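Local structure of succinate dehydrogenase (Membrane anchor subunit) (Mycolicibacterium smegmatis, 7D6V) at residues Gly56-Val61 against Leu260-Thr265; Tyr64-Pro69 against Leu187-Leu192; Cys114-Lys119 against Arg239-Ala244; Ile165-Thr170 against Leu198-Thr203. The protein serves as the membrane anchor subunit of succinate dehydrogenase 1, holding a membrane-embedded Rieske iron-sulfur cluster that probably relays electrons from the iron-sulfur subunit to quinone. One frame throughout, in Å; residues are numbered along the deposited sequence.

Overall arrangement
In this mainly helical membrane subunit, contact 1 spans the other three along the chain; contact 4 lies between the segments of contact 3, and contact 2 alternates with both. Contacts 1 and 2, centres about 11 Å apart, share the antiparallel sheet of strands 60-61 and 66-67: one strand meets the end of helix 240-264, the other the start of helix 188-204. Contact 4, centred about 14 Å from contact 2, pairs helix 188-204 with helix 155-175. Contact 3 joins helix 115-124 to the beginning of helix 240-264 at the iron-sulfur cluster and touches contact 4 through Tyr202. Helix 240-264 thus links the redox centre to the hairpin, about 31 Å between the centres of contacts 3 and 1.

Contact 1: residues Gly56-Val61 against Leu260-Thr265; sequences GSAYWV and LVASGT
Tyr59 and Trp60 meet Ala262 through their backbones, while their side chains leave the backbone on the side away from the helix. The Tyr59 ring has the ring of Tyr71 stacked against it and Ser57 N in plane at its edge, and its OH is hydrogen-bonded to Ala80 N. The Trp60 indole meets the His65 ring with the two planes about 85° apart. With these bulky groups starting off on the other side, what meets the helix is backbone and small apolar side chains. The methyl of Ala262 sits against the chain, its CB 3.9 Å from Ala58 CA and 4.1 Å from Trp60 O. The two alanine methyls also touch, Ala58 CB to Ala262 CB being 4.3 Å, and the backbones come as near as 5.2 Å between Ala58 CA and Ala262 CA. Alanine suits both places because a single carbon fits so close an approach. At the next residue, Ser263 OG lies 3.8 Å from Ala58 CB. Its first torsion sets OG beside its own backbone N (chi1 -64°), from where it bonds back to Met259 O, so serine near the helix end has its hydroxyl satisfied by the turn before. At the strand, Val61 CG2 packs on Val261 CG1 at 4.0 Å, the two valines crossing at about a right angle, and beta-branched valine suits the extended backbone of strand 60-61. No hydrogen bond spans the contact. The arrangement is a short beta-hairpin (strands 60-61 and 66-67) laid by its first strand and the loop leading into it against the last turn of helix 240-264.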
loop_
_atom_site.group_PDB
_atom_site.type_symbol
_atom_site.label_atom_id
_atom_site.label_comp_id
_atom_site.label_asym_id
_atom_site.label_seq_id
_atom_site.Cartn_x
_atom_site.Cartn_y
_atom_site.Cartn_z
ATOM N N GLY C 56 45.284 36.247 7.144
ATOM C CA GLY C 56 45.926 37.207 6.274
ATOM C C GLY C 56 47.319 36.852 5.812
ATOM O O GLY C 56 47.960 37.676 5.152
ATOM N N SER C 57 47.815 35.660 6.132
ATOM C CA SER C 57 49.136 35.250 5.685
ATOM C C SER C 57 49.149 33.739 5.510
ATOM O O SER C 57 48.213 33.040 5.901
ATOM C CB SER C 57 50.226 35.703 6.661
ATOM O OG SER C 57 50.213 34.931 7.846
ATOM N N ALA C 58 50.231 33.249 4.902
ATOM C CA ALA C 58 50.446 31.825 4.642
ATOM C C ALA C 58 49.318 31.238 3.790
ATOM O O ALA C 58 48.605 30.320 4.194
ATOM C CB ALA C 58 50.616 31.046 5.950
ATOM N N TYR C 59 49.177 31.787 2.585
ATOM C CA TYR C 59 48.124 31.360 1.677
ATOM C C TYR C 59 48.583 31.214 0.232
ATOM O O TYR C 59 47.769 30.834 -0.614
ATOM C CB TYR C 59 46.942 32.344 1.735
ATOM C CG TYR C 59 47.308 33.763 1.372
ATOM C CD1 TYR C 59 47.259 34.198 0.057
ATOM C CD2 TYR C 59 47.713 34.664 2.342
ATOM C CE1 TYR C 59 47.597 35.486 -0.282
ATOM C CE2 TYR C 59 48.052 35.957 2.013
ATOM C CZ TYR C 59 47.993 36.363 0.698
ATOM O OH TYR C 59 48.330 37.650 0.362
ATOM N N TRP C 60 49.846 31.493 -0.076
ATOM C CA TRP C 60 50.323 31.531 -1.451
ATOM C C TRP C 60 51.739 30.985 -1.511
ATOM O O TRP C 60 52.615 31.453 -0.779
ATOM C CB TRP C 60 50.279 32.967 -1.989
ATOM C CG TRP C 60 50.984 33.199 -3.291
ATOM C CD1 TRP C 60 52.123 33.917 -3.485
ATOM C CD2 TRP C 60 50.569 32.750 -4.584
ATOM N NE1 TRP C 60 52.454 33.930 -4.814
ATOM C CE2 TRP C 60 51.515 33.220 -5.511
ATOM C CE3 TRP C 60 49.494 31.989 -5.048
ATOM C CZ2 TRP C 60 51.421 32.953 -6.871
ATOM C CZ3 TRP C 60 49.403 31.727 -6.398
ATOM C CH2 TRP C 60 50.358 32.208 -7.292
ATOM N N VAL C 61 51.963 30.001 -2.379
ATOM C CA VAL C 61 53.302 29.511 -2.684
ATOM C C VAL C 61 53.735 30.132 -4.003
ATOM O O VAL C 61 53.140 29.860 -5.053
ATOM C CB VAL C 61 53.347 27.978 -2.756
ATOM C CG1 VAL C 61 54.784 27.502 -2.776
ATOM C CG2 VAL C 61 52.603 27.366 -1.594
ATOM N N LEU C 260 50.856 24.791 5.485
ATOM C CA LEU C 260 52.094 24.147 5.910
ATOM C C LEU C 260 53.218 24.412 4.920
ATOM O O LEU C 260 54.353 24.701 5.316
ATOM C CB LEU C 260 51.872 22.648 6.074
ATOM C CG LEU C 260 51.166 22.203 7.346
ATOM C CD1 LEU C 260 50.628 20.805 7.167
ATOM C CD2 LEU C 260 52.130 22.263 8.503
ATOM N N VAL C 261 52.915 24.332 3.625
ATOM C CA VAL C 261 53.947 24.549 2.617
ATOM C C VAL C 261 54.382 26.012 2.585
ATOM O O VAL C 261 55.572 26.310 2.437
ATOM C CB VAL C 261 53.464 24.067 1.240
ATOM C CG1 VAL C 261 54.529 24.310 0.196
ATOM C CG2 VAL C 261 53.120 22.596 1.300
ATOM N N ALA C 262 53.440 26.948 2.722
ATOM C CA ALA C 262 53.811 28.361 2.691
ATOM C C ALA C 262 54.658 28.722 3.904
ATOM O O ALA C 262 55.679 29.409 3.780
ATOM C CB ALA C 262 52.568 29.238 2.625
ATOM N N SER C 263 54.246 28.285 5.095
ATOM C CA SER C 263 55.029 28.562 6.292
ATOM C C SER C 263 56.404 27.923 6.177
ATOM O O SER C 263 57.420 28.623 6.109
ATOM C CB SER C 263 54.303 28.046 7.533
ATOM O OG SER C 263 53.081 28.732 7.725
ATOM N N GLY C 264 56.446 26.595 6.154
ATOM C CA GLY C 264 57.626 25.881 5.725
ATOM C C GLY C 264 57.450 24.388 5.895
ATOM O O GLY C 264 57.146 23.905 6.992
ATOM N N THR C 265 57.667 23.657 4.804
ATOM C CA THR C 265 57.628 22.206 4.673
ATOM C C THR C 265 57.916 21.926 3.203
ATOM O O THR C 265 57.710 22.795 2.351
ATOM C CB THR C 265 56.272 21.621 5.118
ATOM O OG1 THR C 265 56.078 21.889 6.510
ATOM C CG2 THR C 265 56.201 20.120 4.922
#

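Contact 2: residues Tyr64-Pro69 against Leu187-Leu192; sequences YHYLTP and LGNVIL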
loop_
_atom_site.group_PDB
_atom_site.type_symbol
_atom_site.label_atom_id
_atom_site.label_comp_id
_atom_site.label_asym_id
_atom_site.label_seq_id
_atom_site.Cartn_x
_atom_site.Cartn_y
_atom_site.Cartn_z
ATOM N N TYR C 64 55.312 27.355 -6.886
ATOM C CA TYR C 64 54.428 26.451 -7.605
ATOM C C TYR C 64 53.037 27.026 -7.802
ATOM O O TYR C 64 52.135 26.298 -8.224
ATOM C CB TYR C 64 54.345 25.109 -6.879
ATOM C CG TYR C 64 55.672 24.648 -6.334
ATOM C CD1 TYR C 64 56.796 24.603 -7.143
ATOM C CD2 TYR C 64 55.807 24.276 -5.010
ATOM C CE1 TYR C 64 58.011 24.199 -6.650
ATOM C CE2 TYR C 64 57.019 23.865 -4.508
ATOM C CZ TYR C 64 58.117 23.828 -5.331
ATOM O OH TYR C 64 59.326 23.417 -4.828
ATOM N N HIS C 65 52.842 28.309 -7.495
ATOM C CA HIS C 65 51.582 29.000 -7.753
ATOM C C HIS C 65 50.408 28.290 -7.082
ATOM O O HIS C 65 49.394 27.985 -7.709
ATOM C CB HIS C 65 51.350 29.155 -9.257
ATOM C CG HIS C 65 52.158 30.247 -9.884
ATOM N ND1 HIS C 65 53.494 30.104 -10.184
ATOM C CD2 HIS C 65 51.814 31.491 -10.288
ATOM C CE1 HIS C 65 53.942 31.218 -10.733
ATOM N NE2 HIS C 65 52.942 32.076 -10.808
ATOM N N TYR C 66 50.552 28.031 -5.789
ATOM C CA TYR C 66 49.507 27.401 -4.996
ATOM C C TYR C 66 48.745 28.477 -4.244
ATOM O O TYR C 66 49.352 29.307 -3.564
ATOM C CB TYR C 66 50.090 26.398 -4.002
ATOM C CG TYR C 66 50.645 25.137 -4.605
ATOM C CD1 TYR C 66 50.170 24.648 -5.809
ATOM C CD2 TYR C 66 51.637 24.423 -3.955
ATOM C CE1 TYR C 66 50.679 23.489 -6.355
ATOM C CE2 TYR C 66 52.148 23.265 -4.489
ATOM C CZ TYR C 66 51.667 22.801 -5.687
ATOM O OH TYR C 66 52.179 21.647 -6.220
ATOM N N LEU C 67 47.421 28.457 -4.358
ATOM C CA LEU C 67 46.569 29.430 -3.693
ATOM C C LEU C 67 45.442 28.705 -2.979
ATOM O O LEU C 67 44.754 27.874 -3.578
ATOM C CB LEU C 67 46.003 30.444 -4.686
ATOM C CG LEU C 67 45.131 31.548 -4.091
ATOM C CD1 LEU C 67 45.928 32.398 -3.121
ATOM C CD2 LEU C 67 44.548 32.398 -5.192
ATOM N N THR C 68 45.264 29.018 -1.703
ATOM C CA THR C 68 44.186 28.427 -0.930
ATOM C C THR C 68 42.833 28.871 -1.483
ATOM O O THR C 68 42.670 30.037 -1.860
ATOM C CB THR C 68 44.306 28.835 0.538
ATOM O OG1 THR C 68 45.575 28.417 1.052
ATOM C CG2 THR C 68 43.223 28.193 1.347
ATOM N N PRO C 69 41.847 27.974 -1.554
ATOM C CA PRO C 69 40.494 28.402 -1.943
ATOM C C PRO C 69 39.872 29.408 -0.992
ATOM O O PRO C 69 38.991 30.168 -1.413
ATOM C CB PRO C 69 39.703 27.089 -1.959
ATOM C CG PRO C 69 40.721 26.031 -2.130
ATOM C CD PRO C 69 41.956 26.511 -1.448
ATOM N N LEU C 187 51.956 17.201 -5.812
ATOM C CA LEU C 187 51.041 16.721 -4.774
ATOM C C LEU C 187 50.190 17.833 -4.174
ATOM O O LEU C 187 49.058 17.588 -3.740
ATOM C CB LEU C 187 51.814 16.027 -3.646
ATOM C CG LEU C 187 51.006 15.481 -2.470
ATOM C CD1 LEU C 187 50.061 14.379 -2.918
ATOM C CD2 LEU C 187 51.916 15.013 -1.357
ATOM N N GLY C 188 50.642 19.079 -4.302
ATOM C CA GLY C 188 49.743 20.189 -4.061
ATOM C C GLY C 188 48.759 20.302 -5.199
ATOM O O GLY C 188 47.587 20.627 -4.997
ATOM N N ASN C 189 49.220 19.981 -6.408
ATOM C CA ASN C 189 48.327 19.845 -7.543
ATOM C C ASN C 189 47.301 18.751 -7.295
ATOM O O ASN C 189 46.121 18.921 -7.607
ATOM C CB ASN C 189 49.136 19.554 -8.802
ATOM C CG ASN C 189 50.006 20.719 -9.212
ATOM O OD1 ASN C 189 51.226 20.608 -9.273
ATOM N ND2 ASN C 189 49.379 21.852 -9.488
ATOM N N VAL C 190 47.728 17.627 -6.722
ATOM C CA VAL C 190 46.800 16.530 -6.465
ATOM C C VAL C 190 45.727 16.964 -5.475
ATOM O O VAL C 190 44.528 16.763 -5.704
ATOM C CB VAL C 190 47.562 15.292 -5.962
ATOM C CG1 VAL C 190 46.606 14.135 -5.762
ATOM C CG2 VAL C 190 48.659 14.919 -6.937
ATOM N N ILE C 191 46.142 17.586 -4.369
ATOM C CA ILE C 191 45.179 18.008 -3.353
ATOM C C ILE C 191 44.218 19.048 -3.921
ATOM O O ILE C 191 42.995 18.939 -3.765
ATOM C CB ILE C 191 45.914 18.527 -2.105
ATOM C CG1 ILE C 191 46.825 17.435 -1.550
ATOM C CG2 ILE C 191 44.924 18.975 -1.046
ATOM C CD1 ILE C 191 47.703 17.883 -0.425
ATOM N N LEU C 192 44.757 20.065 -4.604
ATOM C CA LEU C 192 43.919 21.122 -5.162
ATOM C C LEU C 192 42.948 20.580 -6.204
ATOM O O LEU C 192 41.768 20.949 -6.211
ATOM C CB LEU C 192 44.794 22.212 -5.776
ATOM C CG LEU C 192 45.437 23.232 -4.843
ATOM C CD1 LEU C 192 46.544 23.978 -5.557
ATOM C CD2 LEU C 192 44.395 24.203 -4.333
#
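Tyr66 reaches from its strand to Gly188, Asn189 and Leu192 in the first turns of helix 188-204. It belongs to a beta-hairpin with a G1 beta bulge, in which His65 and Tyr66 both face Val61. From CB, CG is set beside the backbone N and anti to the carbonyl carbon (chi1 -71°), and the ring then extends to the helix. CD1 is the first ring atom to touch it, 3.7 Å from Leu192 CD1. Next along that edge, CE1 lies 3.8 Å from Asn189 ND2, which sits close to the ring plane; the amide itself is turned 75° from the ring. On the other side of the ring CE2 comes 3.9 Å from Gly188 CA, which lies obliquely to the ring, and CZ is nearer still at 3.6 Å. Glycine suits this position, for it has no side chain to hold the ring off the helix. At the tip, Tyr66 OH gives a weak hydrogen bond to Asn189 OD1 over 3.4 Å. Asparagine is apt here because its two ends do separate work: OD1 also accepts from Gly186 N, just ahead of the helix, while ND2 donates to Ala176 O, and these bonds fix the amide beside the phenol. One face of the ring carries Tyr64 CB, displaced toward the rim. Leu192 closes the apolar side with its forked end, each branch meeting a different part of segment 64-69. While CD1 meets the ring, Leu192 CD2 rests 3.8 Å from Leu67 O and 4.4 Å from Pro69 CD.

Contact 3: residues Cys114-Lys119 against Arg239-Ala244; sequences CYYYRK and RHMLFA. With FES (Fe2/s2 (inorganic) cluster), chain J.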
loop_
_atom_site.group_PDB
_atom_site.type_symbol
_atom_site.label_atom_id
_atom_site.label_comp_id
_atom_site.label_asym_id
_atom_site.label_seq_id
_atom_site.Cartn_x
_atom_site.Cartn_y
_atom_site.Cartn_z
ATOM N N CYS C 114 21.509 26.007 1.561
ATOM C CA CYS C 114 21.479 24.650 1.028
ATOM C C CYS C 114 20.348 23.872 1.693
ATOM O O CYS C 114 20.121 24.001 2.896
ATOM C CB CYS C 114 22.816 23.948 1.265
ATOM S SG CYS C 114 22.733 22.143 1.203
ATOM N N TYR C 115 19.638 23.064 0.911
ATOM C CA TYR C 115 18.527 22.284 1.438
ATOM C C TYR C 115 18.998 21.271 2.475
ATOM O O TYR C 115 18.364 21.110 3.522
ATOM C CB TYR C 115 17.778 21.597 0.295
ATOM C CG TYR C 115 16.814 22.506 -0.440
ATOM C CD1 TYR C 115 15.515 22.675 0.010
ATOM C CD2 TYR C 115 17.203 23.195 -1.576
ATOM C CE1 TYR C 115 14.633 23.496 -0.645
ATOM C CE2 TYR C 115 16.325 24.024 -2.240
ATOM C CZ TYR C 115 15.040 24.170 -1.767
ATOM O OH TYR C 115 14.152 24.989 -2.415
ATOM N N TYR C 116 20.118 20.593 2.223
ATOM C CA TYR C 116 20.624 19.657 3.222
ATOM C C TYR C 116 21.030 20.375 4.503
ATOM O O TYR C 116 20.698 19.933 5.607
ATOM C CB TYR C 116 21.806 18.853 2.688
ATOM C CG TYR C 116 22.516 18.165 3.827
ATOM C CD1 TYR C 116 21.892 17.150 4.538
ATOM C CD2 TYR C 116 23.780 18.565 4.229
ATOM C CE1 TYR C 116 22.512 16.543 5.602
ATOM C CE2 TYR C 116 24.411 17.958 5.290
ATOM C CZ TYR C 116 23.773 16.945 5.969
ATOM O OH TYR C 116 24.398 16.331 7.028
ATOM N N TYR C 117 21.768 21.478 4.376
ATOM C CA TYR C 117 22.238 22.179 5.564
ATOM C C TYR C 117 21.081 22.740 6.371
ATOM O O TYR C 117 21.149 22.786 7.604
ATOM C CB TYR C 117 23.207 23.291 5.172
ATOM C CG TYR C 117 24.613 22.807 4.925
ATOM C CD1 TYR C 117 25.464 22.522 5.978
ATOM C CD2 TYR C 117 25.089 22.632 3.637
ATOM C CE1 TYR C 117 26.748 22.076 5.754
ATOM C CE2 TYR C 117 26.368 22.189 3.404
ATOM C CZ TYR C 117 27.194 21.914 4.464
ATOM O OH TYR C 117 28.472 21.473 4.228
ATOM N N ARG C 118 20.010 23.165 5.699
ATOM C CA ARG C 118 18.832 23.627 6.418
ATOM C C ARG C 118 18.261 22.521 7.288
ATOM O O ARG C 118 17.940 22.751 8.455
ATOM C CB ARG C 118 17.780 24.142 5.439
ATOM C CG ARG C 118 17.925 25.610 5.115
ATOM C CD ARG C 118 17.661 25.883 3.659
ATOM N NE ARG C 118 16.233 25.920 3.376
ATOM C CZ ARG C 118 15.717 25.973 2.157
ATOM N NH1 ARG C 118 16.516 25.997 1.101
ATOM N NH2 ARG C 118 14.406 26.004 1.992
ATOM N N LYS C 119 18.144 21.308 6.744
ATOM C CA LYS C 119 17.750 20.162 7.555
ATOM C C LYS C 119 18.668 20.001 8.756
ATOM O O LYS C 119 18.207 19.881 9.901
ATOM C CB LYS C 119 17.773 18.892 6.709
ATOM C CG LYS C 119 17.403 17.646 7.481
ATOM C CD LYS C 119 17.524 16.398 6.640
ATOM C CE LYS C 119 18.826 15.686 6.915
ATOM N NZ LYS C 119 18.790 15.002 8.234
ATOM N N ARG C 239 23.196 11.420 -3.242
ATOM C CA ARG C 239 24.315 11.417 -2.307
ATOM C C ARG C 239 24.712 12.828 -1.881
ATOM O O ARG C 239 25.878 13.082 -1.575
ATOM C CB ARG C 239 25.521 10.704 -2.916
ATOM C CG ARG C 239 25.348 9.221 -3.208
ATOM C CD ARG C 239 25.172 8.404 -1.939
ATOM N NE ARG C 239 23.788 8.342 -1.484
ATOM C CZ ARG C 239 23.418 7.908 -0.285
ATOM N NH1 ARG C 239 24.331 7.501 0.585
ATOM N NH2 ARG C 239 22.134 7.884 0.047
ATOM N N HIS C 240 23.754 13.756 -1.857
ATOM C CA HIS C 240 24.077 15.155 -1.601
ATOM C C HIS C 240 24.504 15.392 -0.157
ATOM O O HIS C 240 25.350 16.257 0.099
ATOM C CB HIS C 240 22.883 16.036 -1.960
ATOM C CG HIS C 240 23.232 17.479 -2.143
ATOM N ND1 HIS C 240 24.215 17.901 -3.009
ATOM C CD2 HIS C 240 22.732 18.597 -1.569
ATOM C CE1 HIS C 240 24.303 19.218 -2.965
ATOM N NE2 HIS C 240 23.414 19.663 -2.098
ATOM N N MET C 241 23.919 14.659 0.794
ATOM C CA MET C 241 24.362 14.731 2.184
ATOM C C MET C 241 25.851 14.451 2.317
ATOM O O MET C 241 26.559 15.145 3.054
ATOM C CB MET C 241 23.575 13.737 3.034
ATOM C CG MET C 241 23.937 13.765 4.507
ATOM S SD MET C 241 22.984 12.603 5.496
ATOM C CE MET C 241 23.701 11.053 4.965
ATOM N N LEU C 242 26.338 13.428 1.620
ATOM C CA LEU C 242 27.721 13.001 1.784
ATOM C C LEU C 242 28.691 14.015 1.191
ATOM O O LEU C 242 29.745 14.291 1.778
ATOM C CB LEU C 242 27.911 11.629 1.142
ATOM C CG LEU C 242 29.256 10.935 1.335
ATOM C CD1 LEU C 242 29.331 10.301 2.709
ATOM C CD2 LEU C 242 29.473 9.900 0.249
ATOM N N PHE C 243 28.353 14.575 0.029
ATOM C CA PHE C 243 29.277 15.466 -0.659
ATOM C C PHE C 243 29.485 16.768 0.099
ATOM O O PHE C 243 30.573 17.342 0.039
ATOM C CB PHE C 243 28.784 15.740 -2.079
ATOM C CG PHE C 243 28.711 14.512 -2.939
ATOM C CD1 PHE C 243 29.687 13.535 -2.861
ATOM C CD2 PHE C 243 27.664 14.333 -3.825
ATOM C CE1 PHE C 243 29.620 12.405 -3.646
ATOM C CE2 PHE C 243 27.591 13.203 -4.614
ATOM C CZ PHE C 243 28.572 12.237 -4.523
ATOM N N ALA C 244 28.478 17.237 0.838
ATOM C CA ALA C 244 28.650 18.446 1.637
ATOM C C ALA C 244 29.740 18.263 2.688
ATOM O O ALA C 244 30.675 19.070 2.788
ATOM C CB ALA C 244 27.324 18.823 2.292
HETATM FE FE1 FES J . 22.373 21.830 -1.231
HETATM FE FE2 FES J . 21.991 23.359 -3.412
HETATM S S1 FES J . 20.481 22.237 -2.273
HETATM S S2 FES J . 23.891 22.892 -2.416
#
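Cys114 SG is gripped from two directions: it binds iron FE1 of the two-iron cluster at 2.5 Å and accepts a hydrogen bond from Tyr117 N, 3.4 Å from SG and nearly straight at 167°. Cysteine at the N-cap thus does two jobs, holding the metal and capping helix 115-124. From the other helix, His240 NE2 reaches the same FE1 at 2.6 Å, with the iron in plane at the edge of the imidazole. His240 ND1 is bonded to Ser205 OG, which steadies the ring from behind, and the Tyr202 ring lies almost parallel to it.

Beside the cluster, the Tyr116 ring spreads over the start of helix 240-264. Met241 CA stands over the centre of one face, 4.1 Å from the centroid, and Met241 SD adds an oblique Met-aromatic contact 5.0 Å from that centroid. The Tyr116 hydroxyl accepts a hydrogen bond from Trp245 NE1. Ala244 is small enough for both tyrosines, its CB lying 3.5 Å from Tyr117 OH and also touching the Tyr116 ring.

The helix segments cross at -85°. Their N-terminal ends bring one cysteine and one histidine to one iron, whereas the classical Rieske centre gives one iron two cysteines and the other two histidines; with His155, Cys206 and His207 also around it, this is a membrane-embedded Rieske-type site.

Contact 4: residues Ile165-Thr170 against Leu198-Thr203; sequences ISLVNT and LLWVYT
This is an antiparallel helix-helix contact, made by Trp200 of helix 188-204 lying across Ser166, Leu167 and Thr170 of helix 155-175; the short segments run at 166° with their axes 10.4 Å apart. Ser166 CB stands over one face of the indole, 3.5 Å from the centroid of its six-membered ring, a CH-pi contact that the small serine allows. At the indole edge, Trp200 NE1 donates to Thr170 OG1 over 2.8 Å, with the oxygen tilted 19° from the ring plane and the N-H...O angle 147°. Thr170 OG1 in turn donates to Ser166 O, which also takes Thr170 N from the opposite face of its carbonyl plane; threonine thereby meets its polar need inside the helix and still accepts from tryptophan. The two helices follow one another in the chain, forming a helical hairpin of the membrane domain. Nearer the iron-sulfur cluster, Ser166 OG lies 3.6 Å from Thr203 OG1, each hydroxyl bonding back to its own helix, to Ala162 O and Leu199 O respectively. Leu167 CD2 packs on Trp200 CZ2 at 3.8 Å. Across the helix from there, Asn169 ND2 approaches Leu199 CD1 at 4.1 Å.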
loop_
_atom_site.group_PDB
_atom_site.type_symbol
_atom_site.label_atom_id
_atom_site.label_comp_id
_atom_site.label_asym_id
_atom_site.label_seq_id
_atom_site.Cartn_x
_atom_site.Cartn_y
_atom_site.Cartn_z
ATOM N N ILE C 165 32.069 30.833 -8.797
ATOM C CA ILE C 165 33.205 30.661 -7.897
ATOM C C ILE C 165 33.910 29.334 -8.158
ATOM O O ILE C 165 35.136 29.238 -8.026
ATOM C CB ILE C 165 32.742 30.796 -6.435
ATOM C CG1 ILE C 165 32.159 32.188 -6.197
ATOM C CG2 ILE C 165 33.890 30.545 -5.473
ATOM C CD1 ILE C 165 31.454 32.337 -4.874
ATOM N N SER C 166 33.161 28.295 -8.528
ATOM C CA SER C 166 33.775 27.033 -8.920
ATOM C C SER C 166 34.616 27.198 -10.176
ATOM O O SER C 166 35.678 26.582 -10.303
ATOM C CB SER C 166 32.702 25.969 -9.130
ATOM O OG SER C 166 32.231 25.466 -7.896
ATOM N N LEU C 167 34.155 28.015 -11.121
ATOM C CA LEU C 167 34.984 28.301 -12.290
ATOM C C LEU C 167 36.273 29.015 -11.892
ATOM O O LEU C 167 37.350 28.724 -12.428
ATOM C CB LEU C 167 34.198 29.131 -13.303
ATOM C CG LEU C 167 33.102 28.367 -14.040
ATOM C CD1 LEU C 167 32.198 29.320 -14.798
ATOM C CD2 LEU C 167 33.711 27.347 -14.976
ATOM N N VAL C 168 36.181 29.953 -10.951
ATOM C CA VAL C 168 37.380 30.655 -10.486
ATOM C C VAL C 168 38.356 29.679 -9.830
ATOM O O VAL C 168 39.570 29.723 -10.076
ATOM C CB VAL C 168 36.989 31.798 -9.533
ATOM C CG1 VAL C 168 38.182 32.243 -8.712
ATOM C CG2 VAL C 168 36.419 32.959 -10.318
ATOM N N ASN C 169 37.839 28.780 -8.991
ATOM C CA ASN C 169 38.688 27.778 -8.356
ATOM C C ASN C 169 39.287 26.813 -9.370
ATOM O O ASN C 169 40.418 26.350 -9.187
ATOM C CB ASN C 169 37.895 27.013 -7.299
ATOM C CG ASN C 169 37.556 27.866 -6.101
ATOM O OD1 ASN C 169 38.225 28.858 -5.825
ATOM N ND2 ASN C 169 36.509 27.488 -5.382
ATOM N N THR C 170 38.548 26.483 -10.428
ATOM C CA THR C 170 39.098 25.646 -11.485
ATOM C C THR C 170 40.254 26.345 -12.186
ATOM O O THR C 170 41.272 25.718 -12.500
ATOM C CB THR C 170 38.006 25.284 -12.487
ATOM O OG1 THR C 170 36.823 24.905 -11.777
ATOM C CG2 THR C 170 38.451 24.129 -13.363
ATOM N N LEU C 198 35.757 17.627 -6.300
ATOM C CA LEU C 198 34.715 17.327 -5.322
ATOM C C LEU C 198 33.782 18.514 -5.120
ATOM O O LEU C 198 32.576 18.335 -4.910
ATOM C CB LEU C 198 35.352 16.895 -4.005
ATOM C CG LEU C 198 35.889 15.464 -4.038
ATOM C CD1 LEU C 198 36.704 15.159 -2.801
ATOM C CD2 LEU C 198 34.750 14.476 -4.188
ATOM N N LEU C 199 34.318 19.735 -5.185
ATOM C CA LEU C 199 33.470 20.920 -5.121
ATOM C C LEU C 199 32.519 20.976 -6.305
ATOM O O LEU C 199 31.350 21.341 -6.155
ATOM C CB LEU C 199 34.327 22.182 -5.069
ATOM C CG LEU C 199 34.990 22.513 -3.735
ATOM C CD1 LEU C 199 35.841 23.760 -3.875
ATOM C CD2 LEU C 199 33.949 22.693 -2.651
ATOM N N TRP C 200 33.007 20.626 -7.495
ATOM C CA TRP C 200 32.129 20.569 -8.658
ATOM C C TRP C 200 31.034 19.529 -8.471
ATOM O O TRP C 200 29.878 19.762 -8.836
ATOM C CB TRP C 200 32.936 20.268 -9.918
ATOM C CG TRP C 200 33.432 21.479 -10.630
ATOM C CD1 TRP C 200 34.725 21.782 -10.917
ATOM C CD2 TRP C 200 32.641 22.546 -11.167
ATOM N NE1 TRP C 200 34.795 22.973 -11.590
ATOM C CE2 TRP C 200 33.529 23.463 -11.758
ATOM C CE3 TRP C 200 31.270 22.816 -11.203
ATOM C CZ2 TRP C 200 33.092 24.628 -12.377
ATOM C CZ3 TRP C 200 30.842 23.974 -11.814
ATOM C CH2 TRP C 200 31.748 24.866 -12.393
ATOM N N VAL C 201 31.383 18.368 -7.915
ATOM C CA VAL C 201 30.382 17.330 -7.676
ATOM C C VAL C 201 29.310 17.835 -6.717
ATOM O O VAL C 201 28.107 17.653 -6.944
ATOM C CB VAL C 201 31.053 16.049 -7.150
ATOM C CG1 VAL C 201 30.007 15.026 -6.756
ATOM C CG2 VAL C 201 31.984 15.477 -8.195
ATOM N N TYR C 202 29.733 18.485 -5.631
ATOM C CA TYR C 202 28.776 19.011 -4.663
ATOM C C TYR C 202 27.892 20.089 -5.277
ATOM O O TYR C 202 26.683 20.129 -5.027
ATOM C CB TYR C 202 29.512 19.557 -3.442
ATOM C CG TYR C 202 28.625 20.337 -2.505
ATOM C CD1 TYR C 202 27.599 19.714 -1.810
ATOM C CD2 TYR C 202 28.807 21.698 -2.321
ATOM C CE1 TYR C 202 26.785 20.423 -0.957
ATOM C CE2 TYR C 202 27.998 22.413 -1.471
ATOM C CZ TYR C 202 26.990 21.772 -0.790
ATOM O OH TYR C 202 26.185 22.488 0.061
ATOM N N THR C 203 28.480 20.976 -6.081
ATOM C CA THR C 203 27.703 22.032 -6.718
ATOM C C THR C 203 26.705 21.467 -7.722
ATOM O O THR C 203 25.585 21.974 -7.843
ATOM C CB THR C 203 28.641 23.032 -7.393
ATOM O OG1 THR C 203 29.655 23.430 -6.464
ATOM C CG2 THR C 203 27.880 24.260 -7.850
#